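Local coordinates for amidohydrolase 3 domain-containing protein (Bacillus thuringiensis serovar konkukian, PDB 3GGM), which probably belongs to an amidohydrolase-like enzyme that hydrolyses carbon-nitrogen bonds other than peptide bonds, and is here an N-terminal beta-rich fragment of it, at residues V3-L8 with K48-D53; N10-T15 with L54-A59. All blocks are in the same frame, centred on the assembly; numbering follows the deposited sequence.

Contact 1: V3-L8 with K48-D53; sequences VPDMIL and KTKKID
Two short strands, Met6-Leu8 and Lys50-Asp53, run side by side in a parallel beta ladder within the mixed sheet of this N-terminal fragment, their axes 4.5 Å apart at 11°. Three backbone hydrogen bonds hold the pair. Lys50 N reaches Asp5 O from above the carbonyl plane, Ile7 N meets Lys50 O nearly along its C=O axis at 2.7 Å, and Ile52 N bonds to Ile7 O in the carbonyl plane at 2.8 Å. Met6 CA and Lys51 CA add C-H...O contacts to Lys50 O and Ile7 O, two of these acceptors, and Leu8 CA makes another to Ile52 O. On the other edge of Val3-Leu8, Asp5 and Met6 both face Ile28 in a classic beta bulge.

Polar ends find partners nearby: Asp5 OD2 accepts from Asp30 N, and Thr49 OG1, in the crowded position between N and carbonyl carbon, bonds to Thr46 O just before the strand begins. Lys50 bends at chi2 and chi3, so its aliphatic part curls back over Asp5 O while NZ stops 5.0 Å from Asp5 OD2, where the opposite charges may still attract.

The apolar contacts lie on the face shared by Met6, Leu8, Lys50 and Ile52, which His69 of the second subunit partly covers at Leu8 and Ile52. Beta-branched Ile52 suits an extended strand, and flexible, unbranched Met6 can fold over its neighbours. With CG anti to the backbone N (chi1 165°) and two further bends, Met6 sets SD 3.5 Å from Ile52 CG1 and presses CE tightly against Ile52 CD1, at 3.4 Å.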
loop_
_atom_site.group_PDB
_atom_site.type_symbol
_atom_site.label_atom_id
_atom_site.label_comp_id
_atom_site.label_asym_id
_atom_site.label_seq_id
_atom_site.Cartn_x
_atom_site.Cartn_y
_atom_site.Cartn_z
ATOM N N VAL A 3 23.000 -14.161 -13.721
ATOM C CA VAL A 3 21.795 -14.978 -13.633
ATOM C C VAL A 3 20.913 -14.474 -12.491
ATOM O O VAL A 3 21.371 -14.347 -11.355
ATOM C CB VAL A 3 22.143 -16.462 -13.373
ATOM C CG1 VAL A 3 20.880 -17.297 -13.380
ATOM C CG2 VAL A 3 23.107 -16.968 -14.431
ATOM N N PRO A 4 19.636 -14.175 -12.781
ATOM C CA PRO A 4 18.728 -13.687 -11.736
ATOM C C PRO A 4 18.287 -14.791 -10.783
ATOM O O PRO A 4 18.227 -15.960 -11.164
ATOM C CB PRO A 4 17.556 -13.123 -12.536
ATOM C CG PRO A 4 17.499 -14.045 -13.720
ATOM C CD PRO A 4 18.970 -14.182 -14.097
ATOM N N ASP A 5 17.974 -14.424 -9.544
ATOM C CA ASP A 5 17.522 -15.412 -8.575
ATOM C C ASP A 5 16.032 -15.659 -8.739
ATOM O O ASP A 5 15.540 -16.758 -8.485
ATOM C CB ASP A 5 17.791 -14.941 -7.143
ATOM C CG ASP A 5 19.260 -14.678 -6.884
ATOM O OD1 ASP A 5 20.103 -15.422 -7.433
ATOM O OD2 ASP A 5 19.565 -13.733 -6.124
ATOM N N MET A 6 15.320 -14.631 -9.186
ATOM C CA MET A 6 13.877 -14.722 -9.357
ATOM C C MET A 6 13.412 -13.973 -10.600
ATOM O O MET A 6 13.971 -12.940 -10.954
ATOM C CB MET A 6 13.195 -14.139 -8.114
ATOM C CG MET A 6 11.718 -13.827 -8.274
ATOM S SD MET A 6 10.685 -15.294 -8.382
ATOM C CE MET A 6 10.711 -15.814 -6.635
ATOM N N ILE A 7 12.385 -14.508 -11.252
ATOM C CA ILE A 7 11.805 -13.882 -12.434
ATOM C C ILE A 7 10.289 -14.009 -12.355
ATOM O O ILE A 7 9.755 -15.114 -12.372
ATOM C CB ILE A 7 12.268 -14.554 -13.740
ATOM C CG1 ILE A 7 13.762 -14.302 -13.957
ATOM C CG2 ILE A 7 11.447 -14.020 -14.912
ATOM C CD1 ILE A 7 14.303 -14.879 -15.250
ATOM N N LEU A 8 9.606 -12.876 -12.224
ATOM C CA LEU A 8 8.153 -12.883 -12.179
ATOM C C LEU A 8 7.741 -12.431 -13.570
ATOM O O LEU A 8 8.196 -11.385 -14.033
ATOM C CB LEU A 8 7.627 -11.897 -11.136
ATOM C CG LEU A 8 7.961 -12.143 -9.659
ATOM C CD1 LEU A 8 9.385 -11.693 -9.366
ATOM C CD2 LEU A 8 6.997 -11.354 -8.792
ATOM N N LYS A 48 18.741 -22.540 -11.321
ATOM C CA LYS A 48 18.641 -21.881 -10.025
ATOM C C LYS A 48 17.635 -20.735 -9.919
ATOM O O LYS A 48 17.137 -20.437 -8.833
ATOM C CB LYS A 48 20.021 -21.375 -9.601
ATOM C CG LYS A 48 21.058 -22.478 -9.455
ATOM C CD LYS A 48 22.342 -21.954 -8.822
ATOM C CE LYS A 48 23.367 -23.068 -8.651
ATOM N NZ LYS A 48 24.590 -22.569 -7.958
ATOM N N THR A 49 17.326 -20.093 -11.038
ATOM C CA THR A 49 16.402 -18.969 -11.008
ATOM C C THR A 49 14.966 -19.376 -10.701
ATOM O O THR A 49 14.394 -20.224 -11.384
ATOM C CB THR A 49 16.412 -18.205 -12.350
ATOM O OG1 THR A 49 15.638 -18.924 -13.313
ATOM C CG2 THR A 49 17.825 -18.080 -12.875
ATOM N N LYS A 50 14.389 -18.774 -9.664
ATOM C CA LYS A 50 13.001 -19.053 -9.312
ATOM C C LYS A 50 12.145 -18.247 -10.283
ATOM O O LYS A 50 12.420 -17.074 -10.533
ATOM C CB LYS A 50 12.680 -18.607 -7.881
ATOM C CG LYS A 50 13.337 -19.429 -6.786
ATOM C CD LYS A 50 14.705 -18.879 -6.400
ATOM C CE LYS A 50 14.584 -17.534 -5.687
ATOM N NZ LYS A 50 15.912 -17.019 -5.240
ATOM N N LYS A 51 11.120 -18.874 -10.842
ATOM C CA LYS A 51 10.254 -18.177 -11.779
ATOM C C LYS A 51 8.808 -18.246 -11.313
ATOM O O LYS A 51 8.327 -19.294 -10.893
ATOM C CB LYS A 51 10.411 -18.764 -13.184
ATOM C CG LYS A 51 10.484 -20.274 -13.222
ATOM C CD LYS A 51 10.762 -20.788 -14.631
ATOM C CE LYS A 51 12.125 -20.338 -15.131
ATOM N NZ LYS A 51 12.451 -20.923 -16.464
ATOM N N ILE A 52 8.126 -17.110 -11.369
ATOM C CA ILE A 52 6.742 -17.041 -10.935
ATOM C C ILE A 52 5.832 -16.500 -12.024
ATOM O O ILE A 52 5.954 -15.348 -12.439
ATOM C CB ILE A 52 6.582 -16.130 -9.700
ATOM C CG1 ILE A 52 7.431 -16.656 -8.541
ATOM C CG2 ILE A 52 5.118 -16.053 -9.304
ATOM C CD1 ILE A 52 7.332 -15.811 -7.287
ATOM N N ASP A 53 4.910 -17.341 -12.468
ATOM C CA ASP A 53 3.945 -16.957 -13.484
ATOM C C ASP A 53 2.855 -16.186 -12.741
ATOM O O ASP A 53 2.049 -16.778 -12.020
ATOM C CB ASP A 53 3.355 -18.210 -14.144
ATOM C CG ASP A 53 2.311 -17.878 -15.191
ATOM O OD1 ASP A 53 1.855 -16.718 -15.230
ATOM O OD2 ASP A 53 1.944 -18.783 -15.972
#

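Contact 2: N10-T15 with L54-A59; sequences NGKITT and LKRKRA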
loop_
_atom_site.group_PDB
_atom_site.type_symbol
_atom_site.label_atom_id
_atom_site.label_comp_id
_atom_site.label_asym_id
_atom_site.label_seq_id
_atom_site.Cartn_x
_atom_site.Cartn_y
_atom_site.Cartn_z
ATOM N N ASN A 10 4.523 -12.641 -17.008
ATOM C CA ASN A 10 3.125 -12.720 -17.417
ATOM C C ASN A 10 2.184 -11.983 -16.463
ATOM O O ASN A 10 1.096 -12.473 -16.115
ATOM C CB ASN A 10 2.704 -14.187 -17.576
ATOM C CG ASN A 10 1.304 -14.331 -18.124
ATOM O OD1 ASN A 10 0.918 -13.619 -19.046
ATOM N ND2 ASN A 10 0.535 -15.271 -17.568
ATOM N N GLY A 11 2.607 -10.783 -16.062
ATOM C CA GLY A 11 1.811 -9.969 -15.161
ATOM C C GLY A 11 1.716 -8.525 -15.614
ATOM O O GLY A 11 1.981 -8.203 -16.776
ATOM N N LYS A 12 1.309 -7.649 -14.702
ATOM C CA LYS A 12 1.196 -6.225 -14.991
ATOM C C LYS A 12 2.055 -5.574 -13.926
ATOM O O LYS A 12 1.743 -5.657 -12.740
ATOM C CB LYS A 12 -0.254 -5.761 -14.857
ATOM C CG LYS A 12 -1.214 -6.511 -15.773
ATOM C CD LYS A 12 -2.656 -6.263 -15.365
ATOM C CE LYS A 12 -3.619 -7.041 -16.248
ATOM N NZ LYS A 12 -5.039 -6.839 -15.825
ATOM N N ILE A 13 3.139 -4.939 -14.355
ATOM C CA ILE A 13 4.067 -4.314 -13.422
ATOM C C ILE A 13 4.379 -2.857 -13.776
ATOM O O ILE A 13 4.947 -2.562 -14.829
ATOM C CB ILE A 13 5.377 -5.114 -13.377
ATOM C CG1 ILE A 13 5.060 -6.607 -13.228
ATOM C CG2 ILE A 13 6.246 -4.626 -12.227
ATOM C CD1 ILE A 13 6.202 -7.536 -13.593
ATOM N N THR A 14 4.005 -1.951 -12.884
ATOM C CA THR A 14 4.254 -0.534 -13.098
ATOM C C THR A 14 5.682 -0.144 -12.738
ATOM O O THR A 14 6.199 -0.549 -11.692
ATOM C CB THR A 14 3.300 0.328 -12.246
ATOM O OG1 THR A 14 1.953 0.065 -12.646
ATOM C CG2 THR A 14 3.606 1.826 -12.448
ATOM N N THR A 15 6.317 0.636 -13.604
ATOM C CA THR A 15 7.670 1.100 -13.331
ATOM C C THR A 15 7.657 2.620 -13.494
ATOM O O THR A 15 6.756 3.182 -14.133
ATOM C CB THR A 15 8.708 0.496 -14.304
ATOM O OG1 THR A 15 8.782 1.297 -15.486
ATOM C CG2 THR A 15 8.320 -0.945 -14.687
ATOM N N LEU A 54 2.843 -14.866 -12.918
ATOM C CA LEU A 54 1.878 -13.992 -12.261
ATOM C C LEU A 54 0.422 -14.185 -12.720
ATOM O O LEU A 54 -0.498 -13.610 -12.134
ATOM C CB LEU A 54 2.286 -12.526 -12.470
ATOM C CG LEU A 54 3.610 -12.124 -11.811
ATOM C CD1 LEU A 54 4.050 -10.754 -12.310
ATOM C CD2 LEU A 54 3.446 -12.133 -10.281
ATOM N N LYS A 55 0.225 -14.967 -13.779
ATOM C CA LYS A 55 -1.120 -15.223 -14.301
ATOM C C LYS A 55 -1.945 -13.942 -14.440
ATOM O O LYS A 55 -3.114 -13.896 -14.059
ATOM C CB LYS A 55 -1.843 -16.226 -13.397
ATOM C CG LYS A 55 -1.157 -17.584 -13.368
ATOM C CD LYS A 55 -1.999 -18.634 -12.649
ATOM C CE LYS A 55 -1.380 -20.009 -12.801
ATOM N NZ LYS A 55 -2.111 -21.035 -11.996
ATOM N N ARG A 56 -1.305 -12.919 -14.999
ATOM C CA ARG A 56 -1.887 -11.603 -15.242
ATOM C C ARG A 56 -2.283 -10.779 -14.028
ATOM O O ARG A 56 -3.030 -9.814 -14.149
ATOM C CB ARG A 56 -3.056 -11.706 -16.233
ATOM C CG ARG A 56 -2.585 -11.969 -17.684
ATOM C CD ARG A 56 -2.034 -10.707 -18.349
ATOM N NE ARG A 56 -3.112 -9.798 -18.756
ATOM C CZ ARG A 56 -2.933 -8.540 -19.146
ATOM N NH1 ARG A 56 -1.711 -8.013 -19.185
ATOM N NH2 ARG A 56 -3.977 -7.805 -19.511
ATOM N N LYS A 57 -1.787 -11.160 -12.857
ATOM C CA LYS A 57 -2.046 -10.394 -11.642
ATOM C C LYS A 57 -1.115 -9.189 -11.730
ATOM O O LYS A 57 -0.090 -9.241 -12.417
ATOM C CB LYS A 57 -1.631 -11.167 -10.387
ATOM C CG LYS A 57 -2.397 -12.427 -10.079
ATOM C CD LYS A 57 -1.789 -13.102 -8.853
ATOM C CE LYS A 57 -2.580 -14.330 -8.440
ATOM N NZ LYS A 57 -2.518 -15.406 -9.462
ATOM N N ARG A 58 -1.455 -8.122 -11.014
ATOM C CA ARG A 58 -0.613 -6.945 -10.977
ATOM C C ARG A 58 0.421 -7.203 -9.901
ATOM O O ARG A 58 0.071 -7.654 -8.814
ATOM C CB ARG A 58 -1.423 -5.703 -10.604
ATOM C CG ARG A 58 -0.556 -4.458 -10.411
ATOM C CD ARG A 58 -1.420 -3.206 -10.211
ATOM N NE ARG A 58 -2.261 -2.927 -11.378
ATOM C CZ ARG A 58 -1.801 -2.536 -12.564
ATOM N NH1 ARG A 58 -0.500 -2.369 -12.762
ATOM N NH2 ARG A 58 -2.647 -2.306 -13.556
ATOM N N ALA A 59 1.691 -6.935 -10.193
ATOM C CA ALA A 59 2.740 -7.143 -9.199
ATOM C C ALA A 59 3.144 -5.783 -8.619
ATOM O O ALA A 59 3.397 -4.834 -9.360
ATOM C CB ALA A 59 3.940 -7.830 -9.835
HETATM O O HOH W 1 0.681 -8.840 -19.112
HETATM O O HOH W 2 -4.928 -7.998 -13.206
HETATM O O HOH W 3 2.417 -2.662 -10.546
HETATM O O HOH W 4 5.038 -2.127 -9.414
#
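The guanidinium of Arg56 carries Lys12 CE over the centre of one face, 3.3 Å above its plane, and takes water 1 in plane at its edge. That of Arg58 has Lys12 CB over one face, offset toward the rim, with water 3 at its edge in plane. Lys12 thus serves both arginines through its methylenes, a use that suits a long aliphatic chain: extended beyond CG, it crosses Arg56 at about a right angle. Lys12 NZ stays 4.0 Å from Arg56 NH2, a repulsion probably eased by water 2, which accepts from NZ and donates to Arg56 O. Bends at chi2 and chi3 fold Arg56 back, and NH1 donates to water 1, which donates in turn to Gly11 O. Arg58 NE has its salt bridge with Asp65 of the third subunit.

Leu54-Lys57 forms a type I' beta turn leading into strand 58-61, which pairs in parallel with strand 12-14 in the mixed sheet. Arg56 N grips Asn10 O nearly along the C=O axis at 2.7 Å; Lys12 N then bonds to Lys57 O, and Ala59 N to Lys12 O at 2.9 Å, both donors lying above the carbonyl planes. Gly11 fits where the chain passes the turn, ahead of strand 12-14, because a side chain there would collide with Leu54 CD1 and Lys57 O. The second subunit continues the sheet beyond Arg58 and Ala59 by another parallel ladder.

On the sheet face opposite Lys12 and Arg58, Ile13 spreads its branch over small and large partners alike: CG1 lies 3.8 Å from Ala59 CB, and CD1 touches Leu54 CD1, the two side chains crossing at about a right angle. Water 3 accepts from Thr14 N and donates to Ala59 O.

Overall arrangement
Contacts 1 and 2 lie in one mixed sheet, their centres about 14 Å apart. Along the chain the segments alternate: 3-8 and 10-15 come first, and segments 48-53 and 54-59 follow after some thirty residues that hold strands 22-29 and 32-37. Two consecutive strands near the N-terminus, 6-9 and 12-14, are therefore each paired in parallel with a consecutive later strand, 50-53 and 58-61, while strand 22-29 runs antiparallel to both early ones. The contacts also touch each other, through Asp53 and Asn10 in a probable hydrogen bond and through packing of Leu8 on Leu54. Both also touch the second subunit, so this sheet probably contributes to the assembly.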